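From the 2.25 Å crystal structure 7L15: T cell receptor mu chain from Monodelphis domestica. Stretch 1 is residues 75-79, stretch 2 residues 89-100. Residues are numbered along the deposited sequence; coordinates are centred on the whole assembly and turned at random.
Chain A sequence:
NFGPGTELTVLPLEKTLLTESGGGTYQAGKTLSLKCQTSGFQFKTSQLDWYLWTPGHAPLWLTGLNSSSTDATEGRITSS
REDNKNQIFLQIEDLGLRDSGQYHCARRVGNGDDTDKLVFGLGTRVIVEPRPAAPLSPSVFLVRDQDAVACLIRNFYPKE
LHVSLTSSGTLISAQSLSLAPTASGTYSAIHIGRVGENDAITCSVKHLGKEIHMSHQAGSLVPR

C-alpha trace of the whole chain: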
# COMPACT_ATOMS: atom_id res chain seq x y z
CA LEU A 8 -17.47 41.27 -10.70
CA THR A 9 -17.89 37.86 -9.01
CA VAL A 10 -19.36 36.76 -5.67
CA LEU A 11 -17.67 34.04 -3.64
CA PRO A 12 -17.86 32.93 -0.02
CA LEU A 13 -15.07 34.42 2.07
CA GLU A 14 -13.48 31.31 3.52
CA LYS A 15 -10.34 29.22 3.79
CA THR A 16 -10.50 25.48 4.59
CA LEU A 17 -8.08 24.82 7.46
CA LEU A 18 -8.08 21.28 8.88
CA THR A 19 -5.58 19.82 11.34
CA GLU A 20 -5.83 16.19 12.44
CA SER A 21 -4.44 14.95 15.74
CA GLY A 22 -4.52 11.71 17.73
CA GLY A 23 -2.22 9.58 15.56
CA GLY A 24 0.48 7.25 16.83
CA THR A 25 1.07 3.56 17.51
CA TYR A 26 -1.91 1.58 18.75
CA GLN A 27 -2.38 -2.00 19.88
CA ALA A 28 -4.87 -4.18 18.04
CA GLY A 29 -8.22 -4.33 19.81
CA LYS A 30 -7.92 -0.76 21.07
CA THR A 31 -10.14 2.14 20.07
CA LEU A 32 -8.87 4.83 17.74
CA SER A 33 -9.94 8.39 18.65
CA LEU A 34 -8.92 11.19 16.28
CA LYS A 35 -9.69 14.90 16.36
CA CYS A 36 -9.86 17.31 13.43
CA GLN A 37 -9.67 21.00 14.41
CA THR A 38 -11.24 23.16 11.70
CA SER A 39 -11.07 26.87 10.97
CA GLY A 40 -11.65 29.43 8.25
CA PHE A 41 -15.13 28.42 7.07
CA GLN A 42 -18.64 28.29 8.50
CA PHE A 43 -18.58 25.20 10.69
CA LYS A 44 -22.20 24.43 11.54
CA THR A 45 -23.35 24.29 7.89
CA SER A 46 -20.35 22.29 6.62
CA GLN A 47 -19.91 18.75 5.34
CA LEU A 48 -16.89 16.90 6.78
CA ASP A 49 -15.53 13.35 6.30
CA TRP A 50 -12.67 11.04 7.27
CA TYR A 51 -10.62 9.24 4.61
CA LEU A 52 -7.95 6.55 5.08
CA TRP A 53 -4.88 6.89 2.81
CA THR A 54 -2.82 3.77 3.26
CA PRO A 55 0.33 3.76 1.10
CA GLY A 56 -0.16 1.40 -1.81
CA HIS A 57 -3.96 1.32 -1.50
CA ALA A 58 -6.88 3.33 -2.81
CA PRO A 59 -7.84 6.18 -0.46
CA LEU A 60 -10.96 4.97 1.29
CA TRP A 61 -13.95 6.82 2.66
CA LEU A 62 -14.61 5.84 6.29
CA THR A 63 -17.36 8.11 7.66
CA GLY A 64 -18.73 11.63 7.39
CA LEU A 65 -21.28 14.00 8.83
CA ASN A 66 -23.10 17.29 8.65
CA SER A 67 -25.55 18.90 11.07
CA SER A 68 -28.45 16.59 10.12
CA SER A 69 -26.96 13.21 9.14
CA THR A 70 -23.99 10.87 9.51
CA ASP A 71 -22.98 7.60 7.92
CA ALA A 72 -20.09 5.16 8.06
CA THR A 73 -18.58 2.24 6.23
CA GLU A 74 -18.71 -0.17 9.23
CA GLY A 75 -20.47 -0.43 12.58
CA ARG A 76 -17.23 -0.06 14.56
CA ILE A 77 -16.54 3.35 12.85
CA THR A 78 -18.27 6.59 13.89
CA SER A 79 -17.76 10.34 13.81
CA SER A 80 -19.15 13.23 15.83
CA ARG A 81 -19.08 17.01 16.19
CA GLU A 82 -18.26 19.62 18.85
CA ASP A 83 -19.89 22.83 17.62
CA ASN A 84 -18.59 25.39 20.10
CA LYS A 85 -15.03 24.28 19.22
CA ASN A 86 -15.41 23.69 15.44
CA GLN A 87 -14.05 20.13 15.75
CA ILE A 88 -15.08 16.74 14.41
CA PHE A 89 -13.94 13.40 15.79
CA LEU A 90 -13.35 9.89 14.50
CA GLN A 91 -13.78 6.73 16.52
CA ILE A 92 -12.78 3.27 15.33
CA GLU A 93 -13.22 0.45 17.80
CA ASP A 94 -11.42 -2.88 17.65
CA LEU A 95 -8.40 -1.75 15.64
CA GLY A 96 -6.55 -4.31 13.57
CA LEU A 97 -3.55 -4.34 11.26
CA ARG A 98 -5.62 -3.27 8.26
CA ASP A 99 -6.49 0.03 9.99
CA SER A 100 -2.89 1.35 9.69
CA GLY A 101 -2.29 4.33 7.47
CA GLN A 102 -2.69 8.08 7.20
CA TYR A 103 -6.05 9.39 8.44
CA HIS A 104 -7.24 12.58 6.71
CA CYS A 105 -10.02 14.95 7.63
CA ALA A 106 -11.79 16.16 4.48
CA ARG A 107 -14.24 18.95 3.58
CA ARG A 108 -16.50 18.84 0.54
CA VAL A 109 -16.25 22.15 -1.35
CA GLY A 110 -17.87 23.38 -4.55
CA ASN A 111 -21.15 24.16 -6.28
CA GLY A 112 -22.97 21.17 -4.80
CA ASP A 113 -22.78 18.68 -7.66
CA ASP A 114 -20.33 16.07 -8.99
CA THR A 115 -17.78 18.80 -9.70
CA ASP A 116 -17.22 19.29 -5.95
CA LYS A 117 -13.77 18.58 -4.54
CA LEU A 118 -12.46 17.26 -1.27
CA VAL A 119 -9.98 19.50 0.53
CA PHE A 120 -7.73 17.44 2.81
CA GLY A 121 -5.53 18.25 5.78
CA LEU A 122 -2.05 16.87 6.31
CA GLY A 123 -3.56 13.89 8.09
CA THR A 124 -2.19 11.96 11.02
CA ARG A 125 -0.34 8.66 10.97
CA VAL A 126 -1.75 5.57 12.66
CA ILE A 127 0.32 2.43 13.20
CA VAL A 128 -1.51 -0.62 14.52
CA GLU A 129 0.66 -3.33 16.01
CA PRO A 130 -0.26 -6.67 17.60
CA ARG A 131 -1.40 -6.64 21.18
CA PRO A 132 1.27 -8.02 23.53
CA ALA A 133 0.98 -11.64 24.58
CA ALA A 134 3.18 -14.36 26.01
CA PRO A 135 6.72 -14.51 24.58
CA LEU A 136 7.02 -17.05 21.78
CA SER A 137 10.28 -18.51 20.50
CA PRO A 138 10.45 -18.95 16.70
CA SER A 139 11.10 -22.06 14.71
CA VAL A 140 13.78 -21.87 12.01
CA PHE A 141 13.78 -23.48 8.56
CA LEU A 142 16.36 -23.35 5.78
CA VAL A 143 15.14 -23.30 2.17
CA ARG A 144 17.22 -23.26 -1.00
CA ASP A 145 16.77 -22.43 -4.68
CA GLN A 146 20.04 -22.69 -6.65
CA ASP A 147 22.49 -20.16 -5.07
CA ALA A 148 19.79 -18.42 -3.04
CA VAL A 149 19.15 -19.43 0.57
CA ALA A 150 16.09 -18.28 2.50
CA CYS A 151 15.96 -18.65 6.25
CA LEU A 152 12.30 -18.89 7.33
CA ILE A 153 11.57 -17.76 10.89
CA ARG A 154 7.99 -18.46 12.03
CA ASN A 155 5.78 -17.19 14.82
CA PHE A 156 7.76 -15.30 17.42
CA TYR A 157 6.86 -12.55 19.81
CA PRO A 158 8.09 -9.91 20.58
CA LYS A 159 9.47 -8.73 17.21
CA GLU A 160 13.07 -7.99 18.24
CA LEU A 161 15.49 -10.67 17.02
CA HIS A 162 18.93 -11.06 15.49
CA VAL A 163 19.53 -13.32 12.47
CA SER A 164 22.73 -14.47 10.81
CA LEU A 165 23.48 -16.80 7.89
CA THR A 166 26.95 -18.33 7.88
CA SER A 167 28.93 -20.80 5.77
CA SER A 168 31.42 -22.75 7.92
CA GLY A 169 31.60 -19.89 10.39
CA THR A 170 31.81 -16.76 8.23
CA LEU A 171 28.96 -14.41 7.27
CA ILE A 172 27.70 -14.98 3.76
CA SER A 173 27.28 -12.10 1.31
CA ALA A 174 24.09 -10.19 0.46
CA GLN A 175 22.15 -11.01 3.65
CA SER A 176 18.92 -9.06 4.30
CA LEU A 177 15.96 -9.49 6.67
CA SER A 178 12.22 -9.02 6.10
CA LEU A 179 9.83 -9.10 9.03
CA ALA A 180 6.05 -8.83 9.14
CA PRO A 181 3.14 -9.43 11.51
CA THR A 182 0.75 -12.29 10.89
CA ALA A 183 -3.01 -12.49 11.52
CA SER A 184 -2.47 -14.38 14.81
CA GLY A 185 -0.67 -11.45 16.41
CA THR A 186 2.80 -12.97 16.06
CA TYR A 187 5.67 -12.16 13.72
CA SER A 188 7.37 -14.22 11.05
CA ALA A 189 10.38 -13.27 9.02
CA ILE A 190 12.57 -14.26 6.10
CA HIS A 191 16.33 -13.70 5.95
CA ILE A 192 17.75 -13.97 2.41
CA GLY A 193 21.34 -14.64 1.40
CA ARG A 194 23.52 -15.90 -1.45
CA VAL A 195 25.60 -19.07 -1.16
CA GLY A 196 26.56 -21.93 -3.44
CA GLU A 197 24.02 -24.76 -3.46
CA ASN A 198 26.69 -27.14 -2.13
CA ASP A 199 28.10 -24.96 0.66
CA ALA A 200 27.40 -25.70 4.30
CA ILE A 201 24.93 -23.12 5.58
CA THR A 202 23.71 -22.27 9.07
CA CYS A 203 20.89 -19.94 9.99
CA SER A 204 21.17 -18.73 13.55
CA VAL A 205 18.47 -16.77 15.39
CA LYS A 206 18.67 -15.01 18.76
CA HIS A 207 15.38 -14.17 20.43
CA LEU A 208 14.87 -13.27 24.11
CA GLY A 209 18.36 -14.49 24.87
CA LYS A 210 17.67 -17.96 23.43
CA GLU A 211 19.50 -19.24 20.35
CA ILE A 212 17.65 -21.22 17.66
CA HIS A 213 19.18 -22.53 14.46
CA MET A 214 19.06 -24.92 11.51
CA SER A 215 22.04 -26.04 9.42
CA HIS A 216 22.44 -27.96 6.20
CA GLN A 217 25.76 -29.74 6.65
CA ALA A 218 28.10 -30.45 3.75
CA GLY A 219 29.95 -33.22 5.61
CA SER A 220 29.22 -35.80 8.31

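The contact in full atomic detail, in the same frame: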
# COMPACT_ATOMS: atom_id res chain seq x y z
N GLY A 75 -19.90 -0.72 11.27
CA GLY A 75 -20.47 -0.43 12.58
C GLY A 75 -19.46 0.09 13.60
O GLY A 75 -19.78 0.96 14.41
N ARG A 76 -18.24 -0.45 13.58
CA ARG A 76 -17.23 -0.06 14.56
C ARG A 76 -16.66 1.35 14.32
O ARG A 76 -15.90 1.84 15.17
CB ARG A 76 -16.10 -1.10 14.58
CG ARG A 76 -15.29 -1.18 13.29
CD ARG A 76 -14.36 -2.42 13.21
NE ARG A 76 -13.59 -2.30 11.97
CZ ARG A 76 -12.32 -1.89 11.89
NH1 ARG A 76 -11.63 -1.59 12.99
NH2 ARG A 76 -11.75 -1.79 10.70
N ILE A 77 -17.05 2.03 13.24
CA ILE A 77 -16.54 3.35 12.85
C ILE A 77 -17.63 4.40 13.04
O ILE A 77 -18.75 4.22 12.56
CB ILE A 77 -16.07 3.35 11.39
CG1 ILE A 77 -14.97 2.30 11.18
CG2 ILE A 77 -15.68 4.78 10.92
CD1 ILE A 77 -14.35 2.31 9.80
N THR A 78 -17.31 5.50 13.73
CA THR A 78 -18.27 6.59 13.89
C THR A 78 -17.54 7.93 13.92
O THR A 78 -16.33 8.00 14.13
CB THR A 78 -19.13 6.45 15.17
OG1 THR A 78 -18.28 6.33 16.30
CG2 THR A 78 -20.07 5.23 15.12
N SER A 79 -18.30 9.00 13.70
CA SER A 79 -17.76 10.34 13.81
C SER A 79 -18.76 11.21 14.55
O SER A 79 -19.93 10.87 14.70
CB SER A 79 -17.44 10.92 12.43
OG SER A 79 -18.58 10.82 11.59
N PHE A 89 -14.69 14.51 15.24
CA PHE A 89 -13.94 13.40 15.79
C PHE A 89 -14.20 12.13 15.00
O PHE A 89 -15.21 12.00 14.31
CB PHE A 89 -14.30 13.17 17.25
CG PHE A 89 -14.19 14.41 18.07
CD1 PHE A 89 -15.25 15.31 18.15
CD2 PHE A 89 -13.01 14.70 18.75
CE1 PHE A 89 -15.14 16.47 18.89
CE2 PHE A 89 -12.89 15.86 19.49
CZ PHE A 89 -13.96 16.75 19.57
N LEU A 90 -13.24 11.22 15.08
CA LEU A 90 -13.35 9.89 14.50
C LEU A 90 -13.18 8.87 15.61
O LEU A 90 -12.32 9.03 16.49
CB LEU A 90 -12.31 9.68 13.41
CG LEU A 90 -12.12 8.26 12.88
CD1 LEU A 90 -13.31 7.87 12.06
CD2 LEU A 90 -10.86 8.14 12.02
N GLN A 91 -13.99 7.83 15.59
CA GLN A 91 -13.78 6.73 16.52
C GLN A 91 -13.85 5.41 15.77
O GLN A 91 -14.81 5.16 15.04
CB GLN A 91 -14.81 6.73 17.64
CG GLN A 91 -14.69 5.47 18.47
CD GLN A 91 -15.65 5.42 19.63
OE1 GLN A 91 -15.39 6.00 20.69
NE2 GLN A 91 -16.77 4.71 19.45
N ILE A 92 -12.82 4.59 15.94
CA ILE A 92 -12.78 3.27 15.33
C ILE A 92 -12.45 2.29 16.44
O ILE A 92 -11.33 2.28 16.97
CB ILE A 92 -11.77 3.17 14.19
CG1 ILE A 92 -12.14 4.14 13.07
CG2 ILE A 92 -11.78 1.76 13.61
CD1 ILE A 92 -11.28 3.98 11.82
N GLU A 93 -13.42 1.47 16.79
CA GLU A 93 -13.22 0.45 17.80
C GLU A 93 -12.59 -0.76 17.17
O GLU A 93 -12.68 -0.98 15.95
CB GLU A 93 -14.54 0.06 18.44
CG GLU A 93 -15.28 1.24 18.99
CD GLU A 93 -16.19 0.86 20.11
OE1 GLU A 93 -17.41 1.07 19.96
OE2 GLU A 93 -15.70 0.34 21.14
N ASP A 94 -11.93 -1.56 18.02
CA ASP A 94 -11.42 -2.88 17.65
C ASP A 94 -10.42 -2.80 16.50
O ASP A 94 -10.53 -3.50 15.49
CB ASP A 94 -12.57 -3.85 17.31
CG ASP A 94 -12.12 -5.30 17.32
OD1 ASP A 94 -11.01 -5.55 17.83
OD2 ASP A 94 -12.85 -6.19 16.84
N LEU A 95 -9.41 -1.93 16.67
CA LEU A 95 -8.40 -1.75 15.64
C LEU A 95 -7.70 -3.06 15.30
O LEU A 95 -7.43 -3.89 16.18
CB LEU A 95 -7.35 -0.74 16.10
CG LEU A 95 -7.70 0.75 16.17
CD1 LEU A 95 -6.53 1.49 16.83
CD2 LEU A 95 -7.96 1.27 14.78
N GLY A 96 -7.39 -3.23 14.02
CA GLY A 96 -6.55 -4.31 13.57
C GLY A 96 -5.50 -3.78 12.61
O GLY A 96 -5.45 -2.58 12.31
N LEU A 97 -4.68 -4.71 12.11
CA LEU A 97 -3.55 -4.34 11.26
C LEU A 97 -3.99 -3.60 10.01
O LEU A 97 -3.26 -2.72 9.53
CB LEU A 97 -2.77 -5.59 10.87
CG LEU A 97 -2.26 -6.42 12.05
CD1 LEU A 97 -1.44 -7.59 11.54
CD2 LEU A 97 -1.45 -5.57 13.05
N ARG A 98 -5.16 -3.94 9.47
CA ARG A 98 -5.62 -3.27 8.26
C ARG A 98 -6.00 -1.81 8.49
O ARG A 98 -6.17 -1.08 7.52
CB ARG A 98 -6.81 -4.03 7.65
CG ARG A 98 -6.42 -5.13 6.66
CD ARG A 98 -6.91 -6.51 7.11
NE ARG A 98 -8.26 -6.49 7.68
CZ ARG A 98 -8.82 -7.49 8.36
NH1 ARG A 98 -10.05 -7.37 8.84
NH2 ARG A 98 -8.13 -8.61 8.58
N ASP A 99 -6.13 -1.37 9.75
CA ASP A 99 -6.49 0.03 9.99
C ASP A 99 -5.30 0.98 9.97
O ASP A 99 -5.51 2.18 10.17
CB ASP A 99 -7.21 0.15 11.33
CG ASP A 99 -8.51 -0.64 11.35
OD1 ASP A 99 -9.36 -0.40 10.46
OD2 ASP A 99 -8.66 -1.52 12.22
N SER A 100 -4.07 0.49 9.76
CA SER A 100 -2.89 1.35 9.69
C SER A 100 -2.92 2.24 8.45
O SER A 100 -3.39 1.85 7.39
CB SER A 100 -1.61 0.51 9.66
OG SER A 100 -1.45 -0.23 10.86
O HOH W 1 -17.28 3.89 16.86

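Residues 77-79 and 89-92 pair as neighbouring antiparallel strands, their N-to-C directions 164° apart, and Arg76 extends the contact to the turn that follows the second strand. Phe89 takes part through its backbone: its O lies 3.1 Å from Ser79 CA, a CA-H...O contact, while the end of its ring leads away. Leu90 faces Ser79 in a non-hydrogen-bonded pair, the CA atoms 4.5 Å apart; its side chain shares a sheet face with Ile77 and Ile92, and Leu90 CD1 comes 4.1 Å from Ile77 CG2. Gln91 forms the hydrogen-bonded pair with Thr78: Gln91 N donates to Thr78 O and Thr78 N to Gln91 O, both at 2.8 Å and nearly straight. The side chains of this pair lie on the other face, where one water joins them, accepting from Gln91 NE2 at 2.8 Å, lying 2.7 Å from Thr78 OG1 and donating to Arg76 O at 3.0 Å. Ile92 returns to the buried face opposite Ile77, with Ile92 CG1 3.9 Å from Ile77 CG1. Past the strand, Glu93 N continues the ladder with a 3.0 Å hydrogen bond to Arg76 O, and Glu93 O accepts from Arg76 NH1 at 3.2 Å. The extended Arg76 side chain thus runs beside the turn, its NH1 also 3.4 Å from Ile92 CG2 and 3.3 Å from Asp94 O. Leu95 points away from the first stretch, its CA 4.2 Å from Arg76 NH1. Gly96 N donates to Asp99 OD2 at 2.8 Å, and Asp99 N to Gly96 O at 2.9 Å, so backbone and side chain together tie Asp99 back to Gly96, the residue just before the 3-10 segment. Buried Asp99 meets the guanidinium edge in a two-pronged salt bridge: Arg76 NH2 to Asp99 OD1 at 2.8 Å, Arg76 NH1 to Asp99 OD2 at 3.1 Å.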